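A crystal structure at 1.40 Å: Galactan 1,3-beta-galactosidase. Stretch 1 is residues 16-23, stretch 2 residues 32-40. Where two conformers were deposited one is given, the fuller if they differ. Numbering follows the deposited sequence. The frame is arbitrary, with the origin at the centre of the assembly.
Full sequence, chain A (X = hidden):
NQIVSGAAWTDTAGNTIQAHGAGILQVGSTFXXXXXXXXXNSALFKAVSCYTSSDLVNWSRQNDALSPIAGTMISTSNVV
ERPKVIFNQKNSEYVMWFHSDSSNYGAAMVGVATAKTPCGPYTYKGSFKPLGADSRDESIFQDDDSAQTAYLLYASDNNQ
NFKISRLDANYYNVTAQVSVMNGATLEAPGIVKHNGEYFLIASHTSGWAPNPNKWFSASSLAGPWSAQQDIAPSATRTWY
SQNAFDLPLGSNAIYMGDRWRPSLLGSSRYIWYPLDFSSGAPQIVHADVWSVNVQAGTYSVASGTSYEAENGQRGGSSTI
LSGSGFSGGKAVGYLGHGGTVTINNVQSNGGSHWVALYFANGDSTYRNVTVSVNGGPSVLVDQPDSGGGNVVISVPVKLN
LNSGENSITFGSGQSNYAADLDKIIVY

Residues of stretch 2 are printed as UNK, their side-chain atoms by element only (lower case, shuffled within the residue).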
# COMPACT_ATOMS: atom_id res chain seq x y z
N THR A 16 6.23 -14.33 4.13
CA THR A 16 5.59 -13.14 3.57
C THR A 16 4.84 -12.37 4.66
O THR A 16 4.11 -12.96 5.46
CB THR A 16 4.63 -13.55 2.45
OG1 THR A 16 5.31 -14.44 1.56
CG2 THR A 16 4.18 -12.32 1.67
N ILE A 17 5.07 -11.06 4.71
CA ILE A 17 4.40 -10.22 5.70
C ILE A 17 2.91 -10.21 5.41
O ILE A 17 2.48 -10.05 4.26
CB ILE A 17 4.99 -8.80 5.66
CG1 ILE A 17 6.43 -8.83 6.17
CG2 ILE A 17 4.13 -7.83 6.49
CD1 ILE A 17 7.18 -7.54 5.99
N GLN A 18 2.10 -10.40 6.47
CA GLN A 18 0.64 -10.42 6.40
C GLN A 18 0.11 -9.31 7.30
O GLN A 18 -0.30 -9.56 8.44
CB GLN A 18 0.12 -11.78 6.83
CG GLN A 18 0.45 -12.87 5.82
CD GLN A 18 -0.35 -12.75 4.55
OE1 GLN A 18 -1.31 -11.99 4.48
NE2 GLN A 18 0.04 -13.50 3.52
N ALA A 19 0.12 -8.08 6.79
CA ALA A 19 -0.30 -6.91 7.56
C ALA A 19 -0.95 -5.90 6.62
O ALA A 19 -0.50 -4.76 6.45
CB ALA A 19 0.89 -6.34 8.34
N HIS A 20 -2.01 -6.32 5.94
CA HIS A 20 -2.73 -5.46 5.01
C HIS A 20 -3.59 -4.46 5.77
O HIS A 20 -3.97 -4.69 6.92
CB HIS A 20 -3.55 -6.34 4.07
CG HIS A 20 -2.78 -7.52 3.56
ND1 HIS A 20 -1.98 -7.45 2.43
CD2 HIS A 20 -2.64 -8.78 4.03
CE1 HIS A 20 -1.40 -8.62 2.23
NE2 HIS A 20 -1.79 -9.45 3.18
N GLY A 21 -3.88 -3.33 5.14
CA GLY A 21 -4.62 -2.29 5.85
C GLY A 21 -3.83 -1.69 7.00
O GLY A 21 -4.39 -1.47 8.08
N ALA A 22 -2.55 -1.39 6.76
CA ALA A 22 -1.56 -1.09 7.79
C ALA A 22 -2.03 -0.05 8.80
O ALA A 22 -2.62 0.97 8.44
CB ALA A 22 -0.31 -0.51 7.12
N GLY A 23 -1.69 -0.30 10.06
CA GLY A 23 -1.64 0.73 11.08
C GLY A 23 -0.27 0.72 11.73
O GLY A 23 0.23 -0.35 12.11
N UNK A 32 5.84 -0.47 15.26
CA UNK A 32 4.91 -1.60 15.28
C UNK A 32 4.00 -1.47 14.07
O UNK A 32 3.37 -0.43 13.87
o UNK A 32 7.38 -2.55 21.09
c UNK A 32 4.09 -1.62 16.58
c UNK A 32 6.57 -2.31 20.00
c UNK A 32 5.84 -3.34 19.47
c UNK A 32 5.69 -0.82 18.35
c UNK A 32 5.02 -3.11 18.36
c UNK A 32 4.94 -1.85 17.79
c UNK A 32 6.51 -1.05 19.46
N UNK A 33 3.96 -2.52 13.26
CA UNK A 33 3.09 -2.59 12.09
C UNK A 33 2.00 -3.61 12.41
O UNK A 33 2.29 -4.80 12.57
c UNK A 33 4.27 -4.07 5.63
c UNK A 33 3.21 -3.11 9.58
c UNK A 33 3.79 -3.45 8.31
n UNK A 33 1.59 -3.14 8.01
c UNK A 33 2.98 -3.77 6.01
c UNK A 33 5.32 -4.06 6.56
c UNK A 33 1.87 -2.93 9.34
c UNK A 33 5.10 -3.76 7.90
c UNK A 33 3.94 -2.99 10.88
c UNK A 33 2.76 -3.47 7.35
N UNK A 34 0.77 -3.13 12.53
CA UNK A 34 -0.41 -3.97 12.70
C UNK A 34 -1.13 -4.07 11.37
O UNK A 34 -1.18 -3.11 10.61
c UNK A 34 -0.87 -4.09 16.03
c UNK A 34 0.42 -1.72 16.62
c UNK A 34 0.34 -2.71 17.58
c UNK A 34 -0.31 -3.89 17.28
c UNK A 34 -0.78 -3.12 15.06
c UNK A 34 -0.14 -1.93 15.36
c UNK A 34 -1.37 -3.34 13.71
N UNK A 35 -1.73 -5.22 11.11
CA UNK A 35 -2.47 -5.32 9.87
C UNK A 35 -3.32 -6.56 9.84
O UNK A 35 -3.34 -7.36 10.78
N UNK A 36 -4.04 -6.71 8.73
CA UNK A 36 -4.88 -7.89 8.50
C UNK A 36 -4.02 -9.05 8.02
O UNK A 36 -3.29 -8.93 7.03
o UNK A 36 -7.13 -6.25 5.36
c UNK A 36 -7.21 -5.64 6.45
c UNK A 36 -6.72 -6.31 7.72
c UNK A 36 -5.92 -7.56 7.43
o UNK A 36 -7.66 -4.48 6.51
N UNK A 37 -4.13 -10.20 8.70
CA UNK A 37 -3.49 -11.43 8.23
C UNK A 37 -4.41 -12.07 7.20
O UNK A 37 -5.51 -12.51 7.53
o UNK A 37 -2.44 -13.97 7.83
c UNK A 37 -3.25 -12.36 9.41
c UNK A 37 -2.51 -13.63 9.03
o UNK A 37 -1.99 -14.31 9.94
N UNK A 38 -3.98 -12.11 5.95
CA UNK A 38 -4.79 -12.69 4.89
C UNK A 38 -4.12 -13.92 4.29
O UNK A 38 -4.33 -14.24 3.13
c UNK A 38 -5.95 -10.49 4.36
c UNK A 38 -7.77 -9.10 3.27
c UNK A 38 -6.28 -9.45 3.28
n UNK A 38 -8.32 -8.70 4.61
c UNK A 38 -5.12 -11.65 3.82
N UNK A 39 -3.34 -14.65 5.10
CA UNK A 39 -2.49 -15.71 4.56
C UNK A 39 -3.27 -16.87 3.96
O UNK A 39 -2.69 -17.65 3.20
o UNK A 39 -2.27 -16.70 6.73
c UNK A 39 -1.54 -16.23 5.63
N UNK A 40 -4.56 -17.01 4.27
CA UNK A 40 -5.35 -18.04 3.61
C UNK A 40 -6.30 -17.47 2.56
O UNK A 40 -7.31 -18.09 2.22
c UNK A 40 -6.02 -18.96 4.63
n UNK A 40 -5.07 -19.97 6.75
n UNK A 40 -3.37 -21.07 6.05
c UNK A 40 -3.95 -20.49 4.95
c UNK A 40 -5.03 -19.80 5.38
c UNK A 40 -4.07 -20.74 7.12

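Position 32 carries eight side-chain atoms, one carbon leading to a six-carbon ring that bears an oxygen, and the ring leads away from stretch 1. This is Tyr32.

Position 33 has nine carbons and one nitrogen: a single carbon, then fused five- and six-membered rings, which only tryptophan provides. One face of the ring system is covered by Ile17 and Ala19, with Ala19 CB 3.6 Å from the centroid of the five-membered ring and Ile17 CG2 4.1 Å from that of the six-membered ring. In Trp33 the indole nitrogen also gives a weak hydrogen bond, NE1 to Ala19 O at 3.1 Å, so the ring packs on the loop, with the weak bond a minor addition.

Position 34 shows seven carbons, one followed by a six-membered ring with no heteroatom, and Gly23 O lies at the ring's edge, near its plane. Phe34 turns the end of its ring away, and its main chain does the pairing: Phe34 N to Gly23 O and Gly23 N to Phe34 O, both 2.9 Å and nearly straight.

Position 35 has no side-chain atoms and is Gly35. Its CA lies 3.5 Å from Ala19 CA, and an ideal CB would fall 2.2 Å from Ala19 C, a clash. The close approach of the two chains depends on this bareness.

Position 36 holds three carbons, the third carrying two oxygens, one of them 3.8 Å from Gly21 CA: Glu36. Its backbone pairs with His20, Glu36 N to His20 O at 2.7 Å and His20 N to Glu36 O at 3.1 Å. An ideal CB on Gly21 would come 2.4 Å from Glu36 OE2, a second place where glycine leaves needed room.

Position 37 has two carbons, the second bearing two oxygens, one of which lies 3.5 Å from Gln18 CB. Asp37 OD1 accepts from the backbone N of position 39 at 3.0 Å, bracing its own turn.

Position 38 is four carbons in a row ending in nitrogen, with a chain carbon 3.7 Å from His20 CD2: Lys38. Its backbone N donates to Gln18 OE1 at 3.1 Å, while NZ forms a salt bridge to Glu36 OE1 at 2.8 Å.

Position 39 has one carbon and one oxygen, its CB 3.8 Å from Gln18 NE2, and is Ser39.

Position 40, one carbon and a five-membered ring with two nitrogens, is His40, which makes no contact here.

The rules are readable. Two antiparallel backbone pairs, His20 with Glu36 and Gly23 with Phe34, fix the strands across a one-residue bulge. Gly35 permits the closest CA approach, 3.5 Å from Gly35 CA to Ala19 CA, indole covers the loop, and Gln18 OE1, also accepting from His20 NE2 at 2.9 Å, ties down the far end.

Stretch 2 32-40: YWFGEDKSH
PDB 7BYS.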